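Local structure of tryptophane-5-halogenase (5UAO) at residues M167-F172 and D525-W529; T256-G262 and L295-S301; P306-A310 and R322-R327. The protein probably chlorinates the 5-position of a tryptophan side chain in the lanthipeptide NAI-107, as a flavin-dependent halogenase that binds FAD. All coordinates share one frame; numbering follows the deposited sequence.

Contact 1 (M167-F172 and D525-W529); sequences MKYLPF and DSDSW
A type I beta turn, D525 to S528, docks with the W529 that follows it onto the loop M167-F172, which joins strands 162-165 and 173-175 of the halogenase; the turn itself follows helix 517-524. Within the turn D525 OD1 accepts the amide of D527 through its anti lone pair, an Asx turn, while D525 OD2 forms a salt bridge with K168 NZ at 2.9 Å. Bends at chi3 (-91°) and chi4 of the lysine place NZ beside both this oxygen and the hydroxyl of Y169; nearer the backbone, K168 CG lies over the centre of the tyrosine ring. NZ is thus gripped by a carboxylate and a phenol, and D527 probably adds a weaker electrostatic pull, its OD2 lying 4.6 Å from K168 NZ. S528 turns its OG back to the carbonyl of L522 in the preceding helix.

W529 is held through both backbone and ring. Its backbone N donates to K168 O at 2.8 Å. NE1 of W529 donates to M167 O at 3.0 Å, with the oxygen in the ring plane but the N-H bent to 134°; M167 O also takes the amide of L170. CA of P171 sits over the five-membered ring in a CH-pi contact, 3.5 Å from its centroid. Against F172 the six-membered ring is offset edge-to-face, planes at 81°, the edge of W529 directed at the phenyl face. V79 and M80 of helix 76-85 also touch the W529 side chain. F172 O, buried here without a polar partner in the model, lies 3.4 Å from CH2 of W529.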
loop_
_atom_site.group_PDB
_atom_site.type_symbol
_atom_site.label_atom_id
_atom_site.label_comp_id
_atom_site.label_asym_id
_atom_site.label_seq_id
_atom_site.Cartn_x
_atom_site.Cartn_y
_atom_site.Cartn_z
ATOM N N MET A 167 -4.051 23.622 17.830
ATOM C CA MET A 167 -4.074 23.384 16.379
ATOM C C MET A 167 -2.912 22.484 15.945
ATOM O O MET A 167 -3.031 21.660 15.033
ATOM C CB MET A 167 -4.082 24.726 15.641
ATOM C CG MET A 167 -5.375 25.582 15.861
ATOM S SD MET A 167 -6.922 24.947 15.124
ATOM C CE MET A 167 -6.633 25.517 13.462
ATOM N N LYS A 168 -1.796 22.584 16.655
ATOM C CA LYS A 168 -0.610 21.791 16.301
ATOM C C LYS A 168 -0.773 20.312 16.574
ATOM O O LYS A 168 -0.033 19.495 16.018
ATOM C CB LYS A 168 0.625 22.325 17.024
ATOM C CG LYS A 168 0.598 22.089 18.544
ATOM C CD LYS A 168 1.882 22.631 19.180
ATOM C CE LYS A 168 2.940 21.545 19.232
ATOM N NZ LYS A 168 3.793 21.693 20.448
ATOM N N TYR A 169 -1.759 19.966 17.392
ATOM C CA TYR A 169 -2.038 18.591 17.731
ATOM C C TYR A 169 -3.142 17.986 16.896
ATOM O O TYR A 169 -3.326 16.790 16.929
ATOM C CB TYR A 169 -2.396 18.465 19.264
ATOM C CG TYR A 169 -1.247 18.957 20.168
ATOM C CD1 TYR A 169 0.050 18.399 20.052
ATOM C CD2 TYR A 169 -1.440 19.955 21.081
ATOM C CE1 TYR A 169 1.102 18.853 20.845
ATOM C CE2 TYR A 169 -0.404 20.438 21.871
ATOM C CZ TYR A 169 0.873 19.871 21.759
ATOM O OH TYR A 169 1.939 20.354 22.501
ATOM N N LEU A 170 -3.951 18.797 16.210
ATOM C CA LEU A 170 -5.166 18.290 15.538
ATOM C C LEU A 170 -5.203 18.768 14.048
ATOM O O LEU A 170 -5.418 19.940 13.766
ATOM C CB LEU A 170 -6.401 18.842 16.264
ATOM C CG LEU A 170 -6.596 18.535 17.768
ATOM C CD1 LEU A 170 -7.650 19.407 18.443
ATOM C CD2 LEU A 170 -6.986 17.109 17.944
ATOM N N PRO A 171 -4.999 17.861 13.099
ATOM C CA PRO A 171 -4.914 18.203 11.655
ATOM C C PRO A 171 -6.125 18.996 11.170
ATOM O O PRO A 171 -7.239 18.717 11.606
ATOM C CB PRO A 171 -4.838 16.855 10.997
ATOM C CG PRO A 171 -4.095 16.038 12.005
ATOM C CD PRO A 171 -4.698 16.438 13.326
ATOM N N PHE A 172 -5.864 20.037 10.397
ATOM C CA PHE A 172 -6.909 20.950 9.869
ATOM C C PHE A 172 -6.432 21.486 8.536
ATOM O O PHE A 172 -5.235 21.387 8.168
ATOM C CB PHE A 172 -7.212 22.112 10.870
ATOM C CG PHE A 172 -6.061 23.137 10.940
ATOM C CD1 PHE A 172 -4.954 22.916 11.775
ATOM C CD2 PHE A 172 -6.052 24.234 10.094
ATOM C CE1 PHE A 172 -3.877 23.798 11.765
ATOM C CE2 PHE A 172 -4.998 25.153 10.097
ATOM C CZ PHE A 172 -3.905 24.929 10.950
ATOM N N ASP A 525 7.446 22.830 15.499
ATOM C CA ASP A 525 7.447 21.999 16.708
ATOM C C ASP A 525 7.465 20.497 16.397
ATOM O O ASP A 525 6.686 19.973 15.555
ATOM C CB ASP A 525 6.261 22.382 17.585
ATOM C CG ASP A 525 6.441 22.012 19.032
ATOM O OD1 ASP A 525 6.604 20.805 19.361
ATOM O OD2 ASP A 525 6.363 22.948 19.864
ATOM N N SER A 526 8.353 19.769 17.092
ATOM C CA SER A 526 8.514 18.323 16.831
ATOM C C SER A 526 7.277 17.556 17.186
ATOM O O SER A 526 7.048 16.508 16.614
ATOM C CB SER A 526 9.742 17.698 17.559
ATOM O OG SER A 526 9.857 18.196 18.887
ATOM N N ASP A 527 6.473 18.096 18.115
ATOM C CA ASP A 527 5.139 17.553 18.525
ATOM C C ASP A 527 3.950 17.841 17.549
ATOM O O ASP A 527 2.803 17.389 17.777
ATOM C CB ASP A 527 4.728 18.170 19.885
ATOM C CG ASP A 527 5.053 17.275 21.088
ATOM O OD1 ASP A 527 5.952 16.383 20.991
ATOM O OD2 ASP A 527 4.431 17.498 22.169
ATOM N N SER A 528 4.199 18.633 16.528
ATOM C CA SER A 528 3.093 19.124 15.679
ATOM C C SER A 528 2.815 18.169 14.543
ATOM O O SER A 528 3.724 17.597 13.945
ATOM C CB SER A 528 3.399 20.505 15.144
ATOM O OG SER A 528 2.545 20.870 14.078
ATOM N N TRP A 529 1.547 18.002 14.209
ATOM C CA TRP A 529 1.190 17.194 13.057
ATOM C C TRP A 529 1.778 17.772 11.756
ATOM O O TRP A 529 1.935 17.044 10.807
ATOM C CB TRP A 529 -0.315 17.031 12.953
ATOM C CG TRP A 529 -1.028 18.289 12.523
ATOM C CD1 TRP A 529 -1.554 19.202 13.335
ATOM C CD2 TRP A 529 -1.272 18.743 11.177
ATOM N NE1 TRP A 529 -2.160 20.206 12.618
ATOM C CE2 TRP A 529 -1.968 19.978 11.281
ATOM C CE3 TRP A 529 -1.011 18.224 9.906
ATOM C CZ2 TRP A 529 -2.340 20.751 10.153
ATOM C CZ3 TRP A 529 -1.448 18.985 8.735
ATOM C CH2 TRP A 529 -2.125 20.212 8.885
#

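Contact 2 (T256-G262 and L295-S301); sequences TDAAVTG and LGYVFSS
The antiparallel strands 258-264 and 293-299 belong to the seven-stranded mixed sheet of the halogenase; their short segments run at 163°, 4.5 Å apart at the axes, joined by the hydrogen-bonded pairs A258-F299, V260-Y297 and G262-L295. On the face of A258, V260, Y297 and F299 the largest bump is the F299 phenyl. With chi1 at 60°, its ring leans over the neighbouring strand, where A258 CB presses on one ring face, offset toward the rim and 3.4 Å from F299 CZ, while V260 CG2 meets CE1. A309 of helix 306-316 and L325 of strand 324-327 also pack on F299.

The other face carries A259, V298 and T261. G296 adds no side chain there, where a CB would come close to T261 CG2, so the T261 methyl meets a flat spot. The small A259 touches the FAD. CG1 of V298 fits against CB and OG1 of T256, the side chains crossing at about a right angle.

Where strand 258-264 begins, D257 and A258 both face F299, a classic beta bulge: F299 O accepts both amides. The D257 carboxylate clasps S301, its OD1 taking S301 N at 2.7 Å through the syn lone pair and its OD2 taking S301 OG at 2.7 Å.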
loop_
_atom_site.group_PDB
_atom_site.type_symbol
_atom_site.label_atom_id
_atom_site.label_comp_id
_atom_site.label_asym_id
_atom_site.label_seq_id
_atom_site.Cartn_x
_atom_site.Cartn_y
_atom_site.Cartn_z
ATOM N N THR A 256 -23.132 14.085 -11.498
ATOM C CA THR A 256 -23.279 15.540 -11.601
ATOM C C THR A 256 -22.314 16.145 -12.622
ATOM O O THR A 256 -21.257 15.598 -12.826
ATOM C CB THR A 256 -23.041 16.201 -10.239
ATOM O OG1 THR A 256 -21.764 15.838 -9.742
ATOM C CG2 THR A 256 -24.099 15.745 -9.252
ATOM N N ASP A 257 -22.645 17.289 -13.208
ATOM C CA ASP A 257 -21.813 17.871 -14.232
ATOM C C ASP A 257 -21.828 19.377 -14.304
ATOM O O ASP A 257 -21.288 19.951 -15.268
ATOM C CB ASP A 257 -22.270 17.338 -15.609
ATOM C CG ASP A 257 -23.748 17.587 -15.875
ATOM O OD1 ASP A 257 -24.528 18.045 -14.997
ATOM O OD2 ASP A 257 -24.147 17.359 -17.013
ATOM N N ALA A 258 -22.475 20.037 -13.338
ATOM C CA ALA A 258 -22.608 21.483 -13.341
ATOM C C ALA A 258 -22.706 21.987 -11.928
ATOM O O ALA A 258 -23.112 21.243 -11.038
ATOM C CB ALA A 258 -23.850 21.920 -14.160
ATOM N N ALA A 259 -22.315 23.256 -11.745
ATOM C CA ALA A 259 -22.522 23.965 -10.506
ATOM C C ALA A 259 -22.927 25.414 -10.735
ATOM O O ALA A 259 -22.355 26.148 -11.567
ATOM C CB ALA A 259 -21.247 23.937 -9.684
ATOM N N VAL A 260 -23.860 25.862 -9.927
ATOM C CA VAL A 260 -24.231 27.260 -9.868
ATOM C C VAL A 260 -23.601 27.812 -8.574
ATOM O O VAL A 260 -23.917 27.377 -7.465
ATOM C CB VAL A 260 -25.759 27.459 -9.762
ATOM C CG1 VAL A 260 -26.064 28.937 -9.624
ATOM C CG2 VAL A 260 -26.455 26.989 -11.015
ATOM N N THR A 261 -22.808 28.843 -8.716
ATOM C CA THR A 261 -22.177 29.427 -7.561
ATOM C C THR A 261 -22.774 30.768 -7.119
ATOM O O THR A 261 -23.391 31.528 -7.928
ATOM C CB THR A 261 -20.653 29.628 -7.819
ATOM O OG1 THR A 261 -20.428 30.554 -8.904
ATOM C CG2 THR A 261 -20.014 28.297 -8.107
ATOM N N GLY A 262 -22.550 31.096 -5.852
ATOM C CA GLY A 262 -23.016 32.380 -5.347
ATOM C C GLY A 262 -22.438 32.651 -3.962
ATOM O O GLY A 262 -21.703 31.824 -3.455
ATOM N N LEU A 295 -20.897 29.607 -1.849
ATOM C CA LEU A 295 -21.750 28.455 -2.040
ATOM C C LEU A 295 -21.668 27.938 -3.482
ATOM O O LEU A 295 -21.425 28.693 -4.423
ATOM C CB LEU A 295 -23.196 28.837 -1.689
ATOM C CG LEU A 295 -23.565 28.708 -0.233
ATOM C CD1 LEU A 295 -22.923 29.745 0.636
ATOM C CD2 LEU A 295 -25.063 28.892 -0.115
ATOM N N GLY A 296 -21.969 26.645 -3.643
ATOM C CA GLY A 296 -22.130 26.066 -4.964
ATOM C C GLY A 296 -23.029 24.847 -4.977
ATOM O O GLY A 296 -22.788 23.865 -4.269
ATOM N N TYR A 297 -24.073 24.933 -5.778
ATOM C CA TYR A 297 -24.985 23.814 -6.001
ATOM C C TYR A 297 -24.500 23.018 -7.202
ATOM O O TYR A 297 -24.569 23.437 -8.357
ATOM C CB TYR A 297 -26.384 24.352 -6.235
ATOM C CG TYR A 297 -27.458 23.369 -6.472
ATOM C CD1 TYR A 297 -27.258 21.994 -6.328
ATOM C CD2 TYR A 297 -28.767 23.817 -6.728
ATOM C CE1 TYR A 297 -28.299 21.104 -6.530
ATOM C CE2 TYR A 297 -29.792 22.927 -6.891
ATOM C CZ TYR A 297 -29.569 21.593 -6.749
ATOM O OH TYR A 297 -30.615 20.706 -6.922
ATOM N N VAL A 298 -23.914 21.892 -6.852
ATOM C CA VAL A 298 -23.461 20.886 -7.782
ATOM C C VAL A 298 -24.657 19.995 -8.130
ATOM O O VAL A 298 -25.273 19.376 -7.260
ATOM C CB VAL A 298 -22.329 20.023 -7.098
ATOM C CG1 VAL A 298 -21.982 18.784 -7.920
ATOM C CG2 VAL A 298 -21.053 20.849 -6.912
ATOM N N PHE A 299 -24.953 19.897 -9.388
ATOM C CA PHE A 299 -26.192 19.184 -9.830
ATOM C C PHE A 299 -25.944 18.372 -11.100
ATOM O O PHE A 299 -24.976 18.642 -11.823
ATOM C CB PHE A 299 -27.374 20.188 -10.052
ATOM C CG PHE A 299 -27.143 21.246 -11.080
ATOM C CD1 PHE A 299 -26.450 22.413 -10.762
ATOM C CD2 PHE A 299 -27.690 21.160 -12.333
ATOM C CE1 PHE A 299 -26.282 23.410 -11.715
ATOM C CE2 PHE A 299 -27.485 22.125 -13.309
ATOM C CZ PHE A 299 -26.795 23.272 -13.000
ATOM N N SER A 300 -26.863 17.427 -11.388
ATOM C CA SER A 300 -26.983 16.781 -12.710
ATOM C C SER A 300 -27.841 17.587 -13.637
ATOM O O SER A 300 -29.069 17.753 -13.398
ATOM C CB SER A 300 -27.665 15.431 -12.588
ATOM O OG SER A 300 -27.964 15.016 -13.932
ATOM N N SER A 301 -27.246 18.099 -14.706
ATOM C CA SER A 301 -28.001 18.913 -15.663
ATOM C C SER A 301 -29.104 18.044 -16.369
ATOM O O SER A 301 -30.117 18.560 -16.845
ATOM C CB SER A 301 -27.079 19.584 -16.680
ATOM O OG SER A 301 -26.495 18.598 -17.484
#

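Contact 3 (P306-A310 and R322-R327); sequences PDDAA and REALVR
R322 and D307 form the charged part of this contact, where the first turn of helix 306-316 lies beside the segment R322-R327. The arginine leaves the backbone with CG anti to N (chi1 168°) and stays extended as far as NE, which carries its guanidinium across to the helix. From CB and CG, which have no helix partner within 4.2 Å, the chain comes to CD, 3.7 Å from A310 CB. NE and CZ continue past the same methyl, at 4.0 Å and 3.8 Å from A310 CB. At the tip the two terminal nitrogens meet different partners. NH1 lies 3.3 Å from A310 CB and is buried by the contact without a polar partner in the model. NH2 lies 3.3 Å from D307 OD1, a salt bridge in which the carboxylate and guanidinium planes stand 74° apart. Because the oxygen is well out of the guanidinium plane and no N-H points at it, the attraction rests on charge alone. R322 is also poorly ordered, so its tip position should be read with caution.

Farther along the strand P306 is the helix's contact point: its CB meets L325 CD1 at 4.1 Å in an apolar contact, and its CG approaches R327 NH2 at 4.0 Å, the proline and R327 crossing at about a right angle. L325 also touches V260 of the adjoining strand and F299 of the strand beyond it, and P306 packs on F299 as well. D307 N is hydrogen-bonded to OD1 of D305, two residues earlier. V326, on the same strand, touches the FAD. The arrangement is that of an alpha helix packed on one face of a mixed beta sheet, at its margin, where strand 324-327 is outermost within this chain.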
loop_
_atom_site.group_PDB
_atom_site.type_symbol
_atom_site.label_atom_id
_atom_site.label_comp_id
_atom_site.label_asym_id
_atom_site.label_seq_id
_atom_site.Cartn_x
_atom_site.Cartn_y
_atom_site.Cartn_z
ATOM N N PRO A 306 -30.382 24.619 -15.282
ATOM C CA PRO A 306 -29.598 25.504 -14.449
ATOM C C PRO A 306 -30.353 26.647 -13.756
ATOM O O PRO A 306 -30.028 26.978 -12.610
ATOM C CB PRO A 306 -28.548 26.073 -15.420
ATOM C CG PRO A 306 -28.392 25.062 -16.442
ATOM C CD PRO A 306 -29.734 24.432 -16.595
ATOM N N ASP A 307 -31.287 27.288 -14.452
ATOM C CA ASP A 307 -32.137 28.315 -13.828
ATOM C C ASP A 307 -33.016 27.754 -12.703
ATOM O O ASP A 307 -33.211 28.440 -11.678
ATOM C CB ASP A 307 -33.040 29.044 -14.844
ATOM C CG ASP A 307 -32.263 29.765 -15.908
ATOM O OD1 ASP A 307 -31.319 30.494 -15.559
ATOM O OD2 ASP A 307 -32.617 29.634 -17.107
ATOM N N ASP A 308 -33.550 26.557 -12.874
ATOM C CA ASP A 308 -34.293 25.912 -11.796
ATOM C C ASP A 308 -33.353 25.553 -10.636
ATOM O O ASP A 308 -33.735 25.672 -9.484
ATOM C CB ASP A 308 -35.038 24.708 -12.297
ATOM C CG ASP A 308 -36.200 25.082 -13.266
ATOM O OD1 ASP A 308 -36.618 26.275 -13.300
ATOM O OD2 ASP A 308 -36.721 24.163 -13.938
ATOM N N ALA A 309 -32.111 25.198 -10.927
ATOM C CA ALA A 309 -31.121 24.944 -9.845
ATOM C C ALA A 309 -30.809 26.189 -9.067
ATOM O O ALA A 309 -30.828 26.172 -7.843
ATOM C CB ALA A 309 -29.821 24.411 -10.418
ATOM N N ALA A 310 -30.567 27.283 -9.777
ATOM C CA ALA A 310 -30.391 28.569 -9.132
ATOM C C ALA A 310 -31.614 28.978 -8.303
ATOM O O ALA A 310 -31.441 29.445 -7.165
ATOM C CB ALA A 310 -29.994 29.628 -10.128
ATOM N N ARG A 322 -26.272 34.949 -7.332
ATOM C CA ARG A 322 -26.059 33.992 -8.418
ATOM C C ARG A 322 -24.928 34.544 -9.226
ATOM O O ARG A 322 -25.103 35.539 -9.890
ATOM C CB ARG A 322 -27.353 33.888 -9.261
ATOM C CG ARG A 322 -27.220 33.160 -10.608
ATOM C CD ARG A 322 -28.606 32.887 -11.199
ATOM N NE ARG A 322 -28.631 32.466 -12.621
ATOM C CZ ARG A 322 -28.226 31.285 -13.106
ATOM N NH1 ARG A 322 -27.697 30.374 -12.314
ATOM N NH2 ARG A 322 -28.321 31.013 -14.402
ATOM N N GLU A 323 -23.767 33.913 -9.161
ATOM C CA GLU A 323 -22.565 34.474 -9.751
ATOM C C GLU A 323 -22.175 33.833 -11.048
ATOM O O GLU A 323 -21.811 34.543 -11.996
ATOM C CB GLU A 323 -21.346 34.413 -8.788
ATOM N N ALA A 324 -22.122 32.502 -11.075
ATOM C CA ALA A 324 -21.525 31.781 -12.223
ATOM C C ALA A 324 -22.151 30.391 -12.376
ATOM O O ALA A 324 -22.658 29.808 -11.412
ATOM C CB ALA A 324 -20.025 31.677 -12.066
ATOM N N LEU A 325 -22.172 29.899 -13.603
ATOM C CA LEU A 325 -22.474 28.499 -13.902
ATOM C C LEU A 325 -21.157 27.849 -14.408
ATOM O O LEU A 325 -20.548 28.337 -15.352
ATOM C CB LEU A 325 -23.508 28.397 -14.997
ATOM C CG LEU A 325 -23.808 26.984 -15.527
ATOM C CD1 LEU A 325 -24.543 26.124 -14.513
ATOM C CD2 LEU A 325 -24.645 27.189 -16.784
ATOM N N VAL A 326 -20.726 26.777 -13.783
ATOM C CA VAL A 326 -19.491 26.101 -14.145
ATOM C C VAL A 326 -19.848 24.658 -14.573
ATOM O O VAL A 326 -20.575 24.011 -13.867
ATOM C CB VAL A 326 -18.581 26.086 -12.910
ATOM C CG1 VAL A 326 -17.364 25.221 -13.127
ATOM C CG2 VAL A 326 -18.153 27.509 -12.553
ATOM N N ARG A 327 -19.276 24.134 -15.662
ATOM C CA ARG A 327 -19.566 22.767 -16.128
ATOM C C ARG A 327 -18.321 21.929 -15.965
ATOM O O ARG A 327 -17.183 22.447 -15.922
ATOM C CB ARG A 327 -20.013 22.790 -17.597
ATOM C CG ARG A 327 -21.189 23.695 -17.859
ATOM C CD ARG A 327 -21.944 23.249 -19.078
ATOM N NE ARG A 327 -23.163 24.041 -19.233
ATOM C CZ ARG A 327 -24.384 23.681 -18.869
ATOM N NH1 ARG A 327 -24.642 22.480 -18.351
ATOM N NH2 ARG A 327 -25.375 24.536 -19.087
#

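From the N terminus, the chain first passes M167-F172, whose partner D525-W529 comes more than 350 residues later, so contact 1 closes a loop that encloses both of the others. Within that span T256-G262 pairs with L295-S301, closing contact 2 across 32 residues that include two further strands. Contact 3 opens only afterwards, at P306, and closes at R322-R327, so the two follow in series. They adjoin: strand 324-327 pairs with strand 258-264 through A259 O and V326 N, 2.8 Å apart, while Y297 meets A309 of the helix. Contact 1 ties the C-terminal region to a distant loop, its centre about 35 Å from that of contact 2, across the centre of the chain.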